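Hypothetical protein TM1553 (Thermotoga maritima, PDB 1VRM) is an ApbE-family protein, probably a flavin transferase that, as in its relatives, would attach FMN covalently to target proteins using FAD and a divalent metal. Local coordinates at residues A259-I267 with S279-G287; V294-L305 with I313-L321. All blocks are in the same frame, centred on the assembly; numbering follows the deposited sequence.

Interaction 1: residues A259-I267 with S279-G287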
ATOM      1  N   ALA A 259      -7.978   4.341  12.308  1.00  9.91           N
ATOM      2  CA  ALA A 259      -7.452   3.436  13.322  1.00  9.44           C
ATOM      3  C   ALA A 259      -6.545   4.240  14.283  1.00  7.78           C
ATOM      4  O   ALA A 259      -5.780   5.081  13.821  1.00  9.13           O
ATOM      5  CB  ALA A 259      -6.657   2.343  12.638  1.00 10.80           C
ATOM      6  N   ARG A 260      -6.660   3.990  15.590  1.00  9.74           N
ATOM      7  CA  ARG A 260      -5.985   4.761  16.622  1.00  9.66           C
ATOM      8  C   ARG A 260      -4.930   3.972  17.387  1.00 10.30           C
ATOM      9  O   ARG A 260      -4.857   2.743  17.247  1.00 15.29           O
ATOM     10  CB  ARG A 260      -7.014   5.332  17.606  1.00 14.20           C
ATOM     11  CG  ARG A 260      -8.117   6.196  16.919  1.00 13.08           C
ATOM     12  CD  ARG A 260      -7.510   7.367  16.192  1.00 15.20           C
ATOM     13  NE  ARG A 260      -8.498   8.358  15.757  1.00 11.12           N
ATOM     14  CZ  ARG A 260      -8.170   9.467  15.103  1.00 15.59           C
ATOM     15  NH1 ARG A 260      -6.908   9.708  14.801  1.00 16.18           N
ATOM     16  NH2 ARG A 260      -9.106  10.322  14.721  1.00 11.09           N
ATOM     17  N   GLY A 261      -4.066   4.663  18.135  1.00  9.21           N
ATOM     18  CA  GLY A 261      -3.133   3.960  18.996  1.00  9.73           C
ATOM     19  C   GLY A 261      -1.781   3.674  18.378  1.00 10.40           C
ATOM     20  O   GLY A 261      -0.869   3.224  19.072  1.00 11.67           O
ATOM     21  N   VAL A 262      -1.621   4.031  17.103  1.00 10.03           N
ATOM     22  CA  VAL A 262      -0.431   3.654  16.316  1.00  8.88           C
ATOM     23  C   VAL A 262       0.011   4.823  15.427  1.00  7.52           C
ATOM     24  O   VAL A 262      -0.816   5.475  14.782  1.00  9.01           O
ATOM     25  CB  VAL A 262      -0.733   2.417  15.402  1.00 11.90           C
ATOM     26  CG1 VAL A 262       0.547   1.975  14.666  1.00 13.58           C
ATOM     27  CG2 VAL A 262      -1.310   1.285  16.193  1.00 17.64           C
ATOM     28  N   TRP A 263       1.304   5.136  15.413  1.00  7.06           N
ATOM     29  CA  TRP A 263       1.836   6.164  14.560  1.00  6.12           C
ATOM     30  C   TRP A 263       2.352   5.614  13.223  1.00  7.10           C
ATOM     31  O   TRP A 263       2.130   6.206  12.145  1.00  8.68           O
ATOM     32  CB  TRP A 263       2.908   6.983  15.258  1.00  9.33           C
ATOM     33  CG  TRP A 263       2.365   7.933  16.313  1.00  8.13           C
ATOM     34  CD1 TRP A 263       1.070   8.313  16.512  1.00 12.73           C
ATOM     35  CD2 TRP A 263       3.147   8.681  17.269  1.00 12.06           C
ATOM     36  NE1 TRP A 263       0.997   9.224  17.558  1.00 12.83           N
ATOM     37  CE2 TRP A 263       2.258   9.474  18.018  1.00 10.45           C
ATOM     38  CE3 TRP A 263       4.501   8.764  17.529  1.00 12.52           C
ATOM     39  CZ2 TRP A 263       2.704  10.327  19.039  1.00 11.97           C
ATOM     40  CZ3 TRP A 263       4.935   9.624  18.554  1.00 14.20           C
ATOM     41  CH2 TRP A 263       4.043  10.367  19.280  1.00 14.25           C
ATOM     42  N   SER A 264       3.050   4.485  13.278  1.00  6.13           N
ATOM     43  CA  SER A 264       3.474   3.826  12.027  1.00  6.74           C
ATOM     44  C   SER A 264       3.757   2.357  12.177  1.00  8.79           C
ATOM     45  O   SER A 264       4.009   1.861  13.282  1.00  7.12           O
ATOM     46  CB  SER A 264       4.676   4.510  11.417  1.00  9.93           C
ATOM     47  OG  SER A 264       5.814   4.358  12.223  1.00  8.99           O
ATOM     48  N   VAL A 265       3.655   1.643  11.063  1.00  6.42           N
ATOM     49  CA  VAL A 265       4.049   0.236  11.027  1.00  5.67           C
ATOM     50  C   VAL A 265       4.863   0.058   9.746  1.00  8.45           C
ATOM     51  O   VAL A 265       4.413   0.477   8.679  1.00  7.79           O
ATOM     52  CB  VAL A 265       2.839  -0.708  10.948  1.00  6.82           C
ATOM     53  CG1 VAL A 265       3.285  -2.155  10.672  1.00  9.13           C
ATOM     54  CG2 VAL A 265       1.949  -0.625  12.205  1.00  7.67           C
ATOM     55  N   THR A 266       6.037  -0.549   9.887  1.00  6.11           N
ATOM     56  CA  THR A 266       6.986  -0.788   8.801  1.00  4.88           C
ATOM     57  C   THR A 266       7.161  -2.293   8.676  1.00  6.95           C
ATOM     58  O   THR A 266       7.389  -2.975   9.693  1.00  7.04           O
ATOM     59  CB  THR A 266       8.387  -0.162   9.111  1.00  7.38           C
ATOM     60  OG1 THR A 266       8.268   1.288   9.270  1.00  9.36           O
ATOM     61  CG2 THR A 266       9.349  -0.508   8.041  1.00  9.92           C
ATOM     62  N   ILE A 267       6.988  -2.795   7.461  1.00  4.43           N
ATOM     63  CA  ILE A 267       7.070  -4.218   7.186  1.00  5.59           C
ATOM     64  C   ILE A 267       8.127  -4.483   6.138  1.00  6.69           C
ATOM     65  O   ILE A 267       8.121  -3.876   5.083  1.00  5.74           O
ATOM     66  CB  ILE A 267       5.756  -4.715   6.567  1.00  5.97           C
ATOM     67  CG1 ILE A 267       4.571  -4.445   7.489  1.00 11.36           C
ATOM     68  CG2 ILE A 267       5.785  -6.139   6.139  1.00  6.43           C
ATOM     69  CD1 ILE A 267       4.608  -5.130   8.710  1.00 13.70           C
ATOM     70  N   SER A 279       1.198  -3.857   5.841  1.00  4.61           N
ATOM     71  CA  SER A 279       1.539  -2.696   6.674  1.00  5.46           C
ATOM     72  C   SER A 279       0.216  -1.993   7.055  1.00  8.84           C
ATOM     73  O   SER A 279       0.074  -1.534   8.164  1.00  7.92           O
ATOM     74  CB  SER A 279       2.522  -1.749   6.015  1.00  9.27           C
ATOM     75  OG  SER A 279       1.950  -1.096   4.900  1.00 10.54           O
ATOM     76  N   THR A 280      -0.746  -1.964   6.116  1.00  6.67           N
ATOM     77  CA  THR A 280      -2.056  -1.409   6.393  1.00  6.28           C
ATOM     78  C   THR A 280      -2.756  -2.243   7.457  1.00  5.92           C
ATOM     79  O   THR A 280      -3.273  -1.730   8.432  1.00  8.03           O
ATOM     80  CB  THR A 280      -2.875  -1.361   5.070  1.00 10.74           C
ATOM     81  OG1 THR A 280      -2.191  -0.493   4.133  1.00 12.29           O
ATOM     82  CG2 THR A 280      -4.290  -0.872   5.298  1.00 13.63           C
ATOM     83  N   ALA A 281      -2.795  -3.558   7.252  1.00  5.89           N
ATOM     84  CA  ALA A 281      -3.460  -4.429   8.217  1.00  3.42           C
ATOM     85  C   ALA A 281      -2.824  -4.320   9.611  1.00  3.77           C
ATOM     86  O   ALA A 281      -3.503  -4.269  10.624  1.00  8.24           O
ATOM     87  CB  ALA A 281      -3.383  -5.880   7.780  1.00  7.19           C
ATOM     88  N   GLY A 282      -1.497  -4.322   9.641  1.00  5.76           N
ATOM     89  CA  GLY A 282      -0.782  -4.216  10.938  1.00  7.20           C
ATOM     90  C   GLY A 282      -1.070  -2.906  11.639  1.00  7.68           C
ATOM     91  O   GLY A 282      -1.202  -2.857  12.879  1.00  6.43           O
ATOM     92  N   PHE A 283      -1.155  -1.826  10.884  1.00  4.86           N
ATOM     93  CA  PHE A 283      -1.505  -0.517  11.452  1.00  7.25           C
ATOM     94  C   PHE A 283      -2.873  -0.594  12.167  1.00  6.34           C
ATOM     95  O   PHE A 283      -3.031  -0.165  13.282  1.00  9.21           O
ATOM     96  CB  PHE A 283      -1.568   0.528  10.374  1.00  7.96           C
ATOM     97  CG  PHE A 283      -1.712   1.939  10.905  1.00  8.31           C
ATOM     98  CD1 PHE A 283      -2.975   2.406  11.259  1.00  7.98           C
ATOM     99  CD2 PHE A 283      -0.627   2.767  11.048  1.00  7.91           C
ATOM    100  CE1 PHE A 283      -3.145   3.703  11.728  1.00 10.65           C
ATOM    101  CE2 PHE A 283      -0.779   4.064  11.543  1.00  9.75           C
ATOM    102  CZ  PHE A 283      -2.047   4.524  11.871  1.00  7.46           C
ATOM    103  N   VAL A 284      -3.859  -1.154  11.483  1.00  6.68           N
ATOM    104  CA  VAL A 284      -5.189  -1.310  12.033  1.00  8.35           C
ATOM    105  C   VAL A 284      -5.216  -2.250  13.236  1.00 10.49           C
ATOM    106  O   VAL A 284      -5.943  -2.015  14.172  1.00 14.54           O
ATOM    107  CB  VAL A 284      -6.176  -1.808  10.961  1.00  8.73           C
ATOM    108  CG1 VAL A 284      -7.514  -2.237  11.587  1.00 10.78           C
ATOM    109  CG2 VAL A 284      -6.330  -0.787   9.810  1.00  9.28           C
HETATM  110  N   MSE A 285      -4.474  -3.349  13.187  1.00  8.25           N
HETATM  111  CA  MSE A 285      -4.542  -4.342  14.250  1.00 11.57           C
HETATM  112  C   MSE A 285      -3.700  -3.975  15.473  1.00 10.55           C
HETATM  113  O   MSE A 285      -3.975  -4.464  16.575  1.00 12.62           O
HETATM  114  CB  MSE A 285      -4.083  -5.681  13.683  1.00 12.00           C
HETATM  115  CG  MSE A 285      -5.083  -6.237  12.715  1.00 13.94           C
HETATM  116 SE   MSE A 285      -4.486  -7.958  11.978  1.00 35.04          SE
HETATM  117  CE  MSE A 285      -5.044  -9.060  13.670  1.00 34.53           C
ATOM    118  N   ALA A 286      -2.658  -3.188  15.272  1.00 11.36           N
ATOM    119  CA  ALA A 286      -1.665  -2.958  16.358  1.00 11.41           C
ATOM    120  C   ALA A 286      -2.207  -2.054  17.470  1.00 15.77           C
ATOM    121  O   ALA A 286      -1.684  -2.043  18.591  1.00 14.31           O
ATOM    122  CB  ALA A 286      -0.389  -2.401  15.823  1.00 12.76           C
ATOM    123  N   GLY A 287      -3.231  -1.269  17.173  1.00 15.34           N
ATOM    124  CA  GLY A 287      -3.819  -0.443  18.211  1.00 16.40           C
ATOM    125  C   GLY A 287      -4.703  -1.239  19.150  1.00 18.44           C
ATOM    126  O   GLY A 287      -5.118  -0.720  20.180  1.00 22.47           O
TER
HETATM  127  O   HOH W   1      -4.777   0.650  15.357  1.00 19.25           O
HETATM  128  O   HOH W   2      -6.046   2.299  20.380  1.00 36.50           O
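Phe-283 reaches from helix 272-296 into the bend of the 259-267 segment, where the helix packs on strand 262-269 of the antiparallel sheet in this ApbE-family fold. Its ring carbon CG lies anti to the backbone N (chi1 -171°), which carries the ring back towards the start of the strand, into the bend. Val-262 sits over one face, its CB 4.2 Å from the ring centroid in a CH-pi contact 11° off the normal. The carbonyl O of Trp-263 lies at the edge, in the ring plane, where the chain turns through the classic beta bulge of Trp-263 and Ser-264 opposite Val-307; outside the pair, His-248 meets the same ring nearly at right angles. The two branches of Val-262 divide their work: CG1 rests on the ring, while CG2 runs 3.3 Å from Gly-287 N and also touches the methyl of Ala-286. Farther along, Val-265 CG2 lies 3.5 Å from Phe-283 CA, a close fit beside Gly-282, which has no side chain. Ile-267 CG1 ends the row against Ser-279, whose OG bonds to Asp-276 O and Ser-233 OG. No direct hydrogen bond joins the segments; instead a water lies 2.8 Å from both Arg-260 O and Phe-283 O and bridges them.

Interaction 2: residues V294-L305 with I313-L321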
ATOM      1  N   VAL A 294       3.028  -8.247  16.713  1.00  6.59           N
ATOM      2  CA  VAL A 294       4.458  -8.457  16.605  1.00  7.46           C
ATOM      3  C   VAL A 294       4.793  -9.944  16.554  1.00  7.15           C
ATOM      4  O   VAL A 294       5.694 -10.383  15.824  1.00  7.40           O
ATOM      5  CB  VAL A 294       5.201  -7.753  17.746  1.00 10.04           C
ATOM      6  CG1 VAL A 294       6.676  -8.153  17.774  1.00 16.37           C
ATOM      7  CG2 VAL A 294       5.057  -6.247  17.617  1.00 10.49           C
ATOM      8  N   LEU A 295       4.031 -10.733  17.318  1.00  6.45           N
ATOM      9  CA  LEU A 295       4.210 -12.194  17.310  1.00  7.74           C
ATOM     10  C   LEU A 295       3.762 -12.845  15.981  1.00  8.96           C
ATOM     11  O   LEU A 295       4.482 -13.644  15.413  1.00  9.69           O
ATOM     12  CB  LEU A 295       3.439 -12.785  18.444  1.00 10.66           C
ATOM     13  CG  LEU A 295       3.486 -14.297  18.591  1.00  9.76           C
ATOM     14  CD1 LEU A 295       4.908 -14.724  18.870  1.00 13.53           C
ATOM     15  CD2 LEU A 295       2.536 -14.754  19.689  1.00 12.75           C
ATOM     16  N   ASP A 296       2.565 -12.515  15.529  1.00  7.12           N
ATOM     17  CA  ASP A 296       1.916 -13.245  14.442  1.00  6.57           C
ATOM     18  C   ASP A 296       2.357 -12.792  13.045  1.00  7.54           C
ATOM     19  O   ASP A 296       2.423 -13.637  12.125  1.00  8.81           O
ATOM     20  CB  ASP A 296       0.422 -13.077  14.543  1.00  8.12           C
ATOM     21  CG  ASP A 296      -0.183 -13.822  15.713  1.00 17.40           C
ATOM     22  OD1 ASP A 296       0.528 -14.667  16.331  1.00 13.79           O
ATOM     23  OD2 ASP A 296      -1.396 -13.608  15.977  1.00 16.00           O
ATOM     24  N   PHE A 297       2.656 -11.495  12.866  1.00  5.43           N
ATOM     25  CA  PHE A 297       2.953 -10.991  11.525  1.00  4.61           C
ATOM     26  C   PHE A 297       4.137 -11.633  10.842  1.00  5.91           C
ATOM     27  O   PHE A 297       4.056 -11.915   9.643  1.00  6.06           O
ATOM     28  CB  PHE A 297       3.002  -9.457  11.475  1.00  6.37           C
ATOM     29  CG  PHE A 297       1.664  -8.848  11.194  1.00  8.08           C
ATOM     30  CD1 PHE A 297       0.549  -9.221  11.903  1.00  7.93           C
ATOM     31  CD2 PHE A 297       1.498  -7.955  10.147  1.00 10.63           C
ATOM     32  CE1 PHE A 297      -0.707  -8.666  11.628  1.00 10.42           C
ATOM     33  CE2 PHE A 297       0.279  -7.385   9.892  1.00 10.53           C
ATOM     34  CZ  PHE A 297      -0.823  -7.749  10.611  1.00  9.49           C
ATOM     35  N   PRO A 298       5.237 -11.876  11.563  1.00  6.56           N
ATOM     36  CA  PRO A 298       6.399 -12.525  10.941  1.00  7.77           C
ATOM     37  C   PRO A 298       6.063 -13.878  10.398  1.00 10.28           C
ATOM     38  O   PRO A 298       6.649 -14.283   9.388  1.00  7.11           O
ATOM     39  CB  PRO A 298       7.409 -12.611  12.066  1.00  8.64           C
ATOM     40  CG  PRO A 298       7.028 -11.432  12.984  1.00  8.14           C
ATOM     41  CD  PRO A 298       5.542 -11.375  12.921  1.00  6.52           C
ATOM     42  N   ASN A 299       5.090 -14.548  10.991  1.00  8.45           N
ATOM     43  CA  ASN A 299       4.692 -15.861  10.459  1.00  8.19           C
ATOM     44  C   ASN A 299       3.845 -15.829   9.190  1.00  9.81           C
ATOM     45  O   ASN A 299       3.516 -16.876   8.626  1.00 13.19           O
ATOM     46  CB  ASN A 299       4.034 -16.667  11.549  1.00  9.66           C
ATOM     47  CG  ASN A 299       4.944 -16.889  12.713  1.00  9.39           C
ATOM     48  OD1 ASN A 299       6.141 -17.074  12.548  1.00 10.08           O
ATOM     49  ND2 ASN A 299       4.399 -16.840  13.944  1.00 12.50           N
HETATM   50  N   MSE A 300       3.454 -14.628   8.777  1.00 10.88           N
HETATM   51  CA  MSE A 300       2.835 -14.352   7.486  1.00 14.68           C
HETATM   52  C   MSE A 300       3.845 -13.772   6.494  1.00 11.68           C
HETATM   53  O   MSE A 300       3.482 -13.398   5.380  1.00 15.22           O
HETATM   54  CB  MSE A 300       1.729 -13.341   7.640  1.00 14.22           C
HETATM   55  CG  MSE A 300       0.509 -13.909   8.250  1.00 20.27           C
HETATM   56 SE   MSE A 300      -0.920 -12.487   8.201  1.00 46.86          SE
HETATM   57  CE  MSE A 300      -0.217 -11.345   9.460  1.00 19.84           C
ATOM     58  N   GLY A 301       5.107 -13.722   6.912  1.00  9.80           N
ATOM     59  CA  GLY A 301       6.183 -13.164   6.128  1.00 10.40           C
ATOM     60  C   GLY A 301       6.303 -11.642   6.230  1.00 10.81           C
ATOM     61  O   GLY A 301       6.898 -11.001   5.361  1.00 11.23           O
ATOM     62  N   ALA A 302       5.761 -11.062   7.291  1.00  8.81           N
ATOM     63  CA  ALA A 302       5.788  -9.609   7.482  1.00  6.80           C
ATOM     64  C   ALA A 302       6.649  -9.286   8.752  1.00  6.65           C
ATOM     65  O   ALA A 302       6.153  -9.375   9.867  1.00  8.66           O
ATOM     66  CB  ALA A 302       4.339  -9.111   7.653  1.00  7.88           C
ATOM     67  N   HIS A 303       7.922  -8.961   8.553  1.00  5.02           N
ATOM     68  CA  HIS A 303       8.856  -8.702   9.594  1.00  6.29           C
ATOM     69  C   HIS A 303       8.763  -7.254   9.929  1.00  7.87           C
ATOM     70  O   HIS A 303       9.012  -6.405   9.055  1.00  8.59           O
ATOM     71  CB  HIS A 303      10.233  -9.140   9.112  1.00  7.06           C
ATOM     72  CG  HIS A 303      10.182 -10.558   8.640  1.00  8.83           C
ATOM     73  ND1 HIS A 303       9.955 -11.614   9.507  1.00 12.41           N
ATOM     74  CD2 HIS A 303      10.084 -11.069   7.387  1.00 12.58           C
ATOM     75  CE1 HIS A 303       9.777 -12.723   8.801  1.00 13.92           C
ATOM     76  NE2 HIS A 303       9.857 -12.423   7.518  1.00 10.45           N
ATOM     77  N   LEU A 304       8.439  -6.928  11.182  1.00  6.10           N
ATOM     78  CA  LEU A 304       7.915  -5.592  11.425  1.00  6.00           C
ATOM     79  C   LEU A 304       8.458  -4.791  12.573  1.00  5.94           C
ATOM     80  O   LEU A 304       9.001  -5.318  13.553  1.00  6.43           O
ATOM     81  CB  LEU A 304       6.434  -5.631  11.553  1.00  9.25           C
ATOM     82  CG  LEU A 304       5.816  -6.131  12.826  1.00 10.68           C
ATOM     83  CD1 LEU A 304       4.309  -5.929  12.764  1.00 15.13           C
ATOM     84  CD2 LEU A 304       6.168  -7.599  13.075  1.00 14.35           C
ATOM     85  N   LEU A 305       8.267  -3.487  12.435  1.00  6.40           N
ATOM     86  CA  LEU A 305       8.569  -2.516  13.470  1.00  6.05           C
ATOM     87  C   LEU A 305       7.347  -1.618  13.597  1.00  6.51           C
ATOM     88  O   LEU A 305       6.891  -1.060  12.586  1.00  7.44           O
ATOM     89  CB  LEU A 305       9.762  -1.662  13.070  1.00  6.44           C
ATOM     90  CG  LEU A 305      10.206  -0.549  14.031  1.00  7.97           C
ATOM     91  CD1 LEU A 305      11.621  -0.179  13.806  1.00 10.68           C
ATOM     92  CD2 LEU A 305       9.365   0.700  13.834  1.00 12.91           C
ATOM     93  N   ILE A 313       8.789   2.071  20.379  1.00  9.09           N
ATOM     94  CA  ILE A 313       9.090   1.237  19.220  1.00  8.59           C
ATOM     95  C   ILE A 313       9.097  -0.232  19.638  1.00 11.39           C
ATOM     96  O   ILE A 313       9.809  -0.612  20.576  1.00 11.99           O
ATOM     97  CB  ILE A 313      10.468   1.597  18.631  1.00  9.76           C
ATOM     98  CG1 ILE A 313      10.428   3.025  18.112  1.00  9.43           C
ATOM     99  CG2 ILE A 313      10.888   0.634  17.524  1.00 15.09           C
ATOM    100  CD1 ILE A 313      11.768   3.621  17.842  1.00 15.75           C
ATOM    101  N   GLU A 314       8.312  -1.046  18.954  1.00  7.75           N
ATOM    102  CA  GLU A 314       8.273  -2.478  19.173  1.00  9.40           C
ATOM    103  C   GLU A 314       8.587  -3.169  17.856  1.00 11.69           C
ATOM    104  O   GLU A 314       8.004  -2.856  16.843  1.00 12.32           O
ATOM    105  CB  GLU A 314       6.923  -2.887  19.653  1.00 10.97           C
ATOM    106  CG  GLU A 314       6.520  -2.195  20.941  1.00 13.68           C
ATOM    107  CD  GLU A 314       7.398  -2.533  22.138  1.00 19.07           C
ATOM    108  OE1 GLU A 314       8.202  -3.497  22.086  1.00 23.11           O
ATOM    109  OE2 GLU A 314       7.219  -1.837  23.152  1.00 31.65           O
ATOM    110  N   ARG A 315       9.496  -4.119  17.880  1.00 10.63           N
ATOM    111  CA  ARG A 315       9.750  -4.823  16.649  1.00  8.32           C
ATOM    112  C   ARG A 315       9.970  -6.294  16.871  1.00  9.38           C
ATOM    113  O   ARG A 315      10.283  -6.747  17.977  1.00  9.72           O
ATOM    114  CB  ARG A 315      10.875  -4.185  15.915  1.00 13.43           C
ATOM    115  CG  ARG A 315      12.149  -4.334  16.567  1.00 12.85           C
ATOM    116  CD  ARG A 315      12.852  -2.955  16.635  1.00 18.49           C
ATOM    117  NE  ARG A 315      14.290  -3.102  16.726  1.00 20.27           N
ATOM    118  CZ  ARG A 315      15.012  -3.141  17.857  1.00 21.00           C
ATOM    119  NH1 ARG A 315      16.332  -3.282  17.778  1.00 18.80           N
ATOM    120  NH2 ARG A 315      14.458  -3.098  19.053  1.00 21.98           N
ATOM    121  N   SER A 316       9.719  -7.060  15.829  1.00  7.35           N
ATOM    122  CA  SER A 316       9.961  -8.494  15.903  1.00  8.05           C
ATOM    123  C   SER A 316      11.423  -8.814  15.918  1.00  8.37           C
ATOM    124  O   SER A 316      12.230  -8.081  15.440  1.00  7.23           O
ATOM    125  CB  SER A 316       9.281  -9.252  14.788  1.00  8.72           C
ATOM    126  OG  SER A 316       9.794  -8.865  13.522  1.00  8.36           O
ATOM    127  N   GLU A 317      11.771  -9.978  16.483  1.00  7.99           N
ATOM    128  CA  GLU A 317      13.154 -10.407  16.434  1.00 10.56           C
ATOM    129  C   GLU A 317      13.637 -10.568  14.977  1.00  8.19           C
ATOM    130  O   GLU A 317      14.795 -10.339  14.653  1.00  9.13           O
ATOM    131  CB  GLU A 317      13.312 -11.720  17.207  1.00 11.58           C
ATOM    132  CG  GLU A 317      13.086 -11.567  18.686  1.00 10.15           C
ATOM    133  CD  GLU A 317      14.076 -10.617  19.348  1.00 23.00           C
ATOM    134  OE1 GLU A 317      15.278 -10.602  18.965  1.00 29.93           O
ATOM    135  OE2 GLU A 317      13.632  -9.869  20.241  1.00 32.34           O
ATOM    136  N   THR A 318      12.737 -10.966  14.092  1.00  7.55           N
ATOM    137  CA  THR A 318      13.082 -11.111  12.680  1.00  8.09           C
ATOM    138  C   THR A 318      13.465  -9.740  12.082  1.00  7.96           C
ATOM    139  O   THR A 318      14.346  -9.647  11.251  1.00  9.58           O
ATOM    140  CB  THR A 318      11.944 -11.784  11.842  1.00  9.99           C
ATOM    141  OG1 THR A 318      10.666 -11.159  12.050  1.00  8.26           O
ATOM    142  CG2 THR A 318      11.888 -13.280  12.176  1.00 12.79           C
ATOM    143  N   PHE A 319      12.760  -8.675  12.467  1.00  7.59           N
ATOM    144  CA  PHE A 319      13.072  -7.341  11.977  1.00  5.96           C
ATOM    145  C   PHE A 319      14.524  -6.974  12.335  1.00  7.48           C
ATOM    146  O   PHE A 319      15.260  -6.435  11.496  1.00  8.15           O
ATOM    147  CB  PHE A 319      12.065  -6.293  12.558  1.00  7.22           C
ATOM    148  CG  PHE A 319      12.168  -4.951  11.905  1.00  6.42           C
ATOM    149  CD1 PHE A 319      13.079  -4.012  12.334  1.00  8.41           C
ATOM    150  CD2 PHE A 319      11.379  -4.645  10.781  1.00  5.57           C
ATOM    151  CE1 PHE A 319      13.176  -2.759  11.659  1.00  7.93           C
ATOM    152  CE2 PHE A 319      11.494  -3.391  10.160  1.00  8.57           C
ATOM    153  CZ  PHE A 319      12.377  -2.477  10.613  1.00  7.78           C
ATOM    154  N   LYS A 320      14.928  -7.313  13.565  1.00  7.44           N
ATOM    155  CA  LYS A 320      16.253  -6.994  14.081  1.00  9.95           C
ATOM    156  C   LYS A 320      17.337  -7.597  13.215  1.00  9.65           C
ATOM    157  O   LYS A 320      18.431  -7.050  13.115  1.00 11.48           O
ATOM    158  CB  LYS A 320      16.401  -7.453  15.548  1.00 11.17           C
ATOM    159  CG  LYS A 320      15.300  -6.862  16.473  1.00 11.72           C
ATOM    160  CD  LYS A 320      15.546  -7.155  17.961  1.00 14.07           C
ATOM    161  CE  LYS A 320      14.409  -6.712  18.837  1.00 19.04           C
ATOM    162  NZ  LYS A 320      14.617  -7.237  20.243  1.00 21.88           N
ATOM    163  N   LEU A 321      17.046  -8.716  12.540  1.00  7.77           N
ATOM    164  CA  LEU A 321      18.036  -9.330  11.674  1.00  7.73           C
ATOM    165  C   LEU A 321      18.510  -8.402  10.547  1.00  6.96           C
ATOM    166  O   LEU A 321      19.582  -8.590  10.000  1.00 11.99           O
ATOM    167  CB  LEU A 321      17.506 -10.627  11.058  1.00  9.49           C
ATOM    168  CG  LEU A 321      17.165 -11.736  12.042  1.00 11.16           C
ATOM    169  CD1 LEU A 321      16.509 -12.961  11.345  1.00 14.52           C
ATOM    170  CD2 LEU A 321      18.408 -12.130  12.838  1.00 16.74           C
TER
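Leu-305 lies across the ring of Phe-319, its CB 3.7 Å from the ring centroid and 12° off the normal, a CH-pi contact where the beta hairpin of strands 303-308 and 313-315 runs into the short helical turn 317-320. With CG anti to the backbone N (chi1 178°), Leu-305 extends past the ring, so that CD1 meets Phe-319 CE1 while CG packs on Ile-313 CG2. At the ring's edge, near its plane, His-303 O lies 3.4 Å from Phe-319 CD2. The strands run antiparallel, Leu-305 and Arg-315 forming a non-hydrogen-bonded pair with both side chains on one face; the guanidinium of Arg-315 leads away to a salt bridge with Glu-323.

Beyond this pair Ser-316 N donates to Leu-304 O at 3.0 Å, the C=O...N angle being 165°. Ser-316 OG answers from its side chain: it accepts a weak bond from Leu-304 N and shares a 2.9 Å hydrogen bond with Thr-318 OG1. Val-294 CG1 and Pro-298 CG, from the end of helix 272-296 and the 3-10 turn after it, pack against Ser-316, Pro-298 CG coming within 3.6 Å of Ser-316 CB. Pro-298 CB also touches Thr-318 OG1 from the helix side. The side chains of His-303 and Thr-318 cross at about a right angle, and the imidazole is met at its edge, in plane: His-303 ND1 and Thr-318 OG1 are hydrogen-bonded at 2.7 Å.

Overall arrangement
Interactions 1 and 2 follow one another along the chain, their centres about 13 Å apart, and share helix 272-296 and the sheet it packs on. Strand 262-269 of interaction 1 is the neighbour of strand 303-308 of interaction 2: Thr-266 N lies 2.9 Å from Leu-305 O, a probable hydrogen bond, and Ile-267 CD1 packs 3.4 Å from Leu-304 CB. On the helix side, Gly-282 CA comes within 3.5 Å of Phe-297 CE2. Interaction 2 reaches 313-315, an edge strand; its Leu-305 and Phe-319 pack towards strand 219-225, whereas Leu-304 packs on helix 272-296. An unidentified molecule, probably from the crystallisation liquor, is hydrogen-bonded to Ser-279 OG and Thr-280 OG1 and may mark a pocket beside interaction 1.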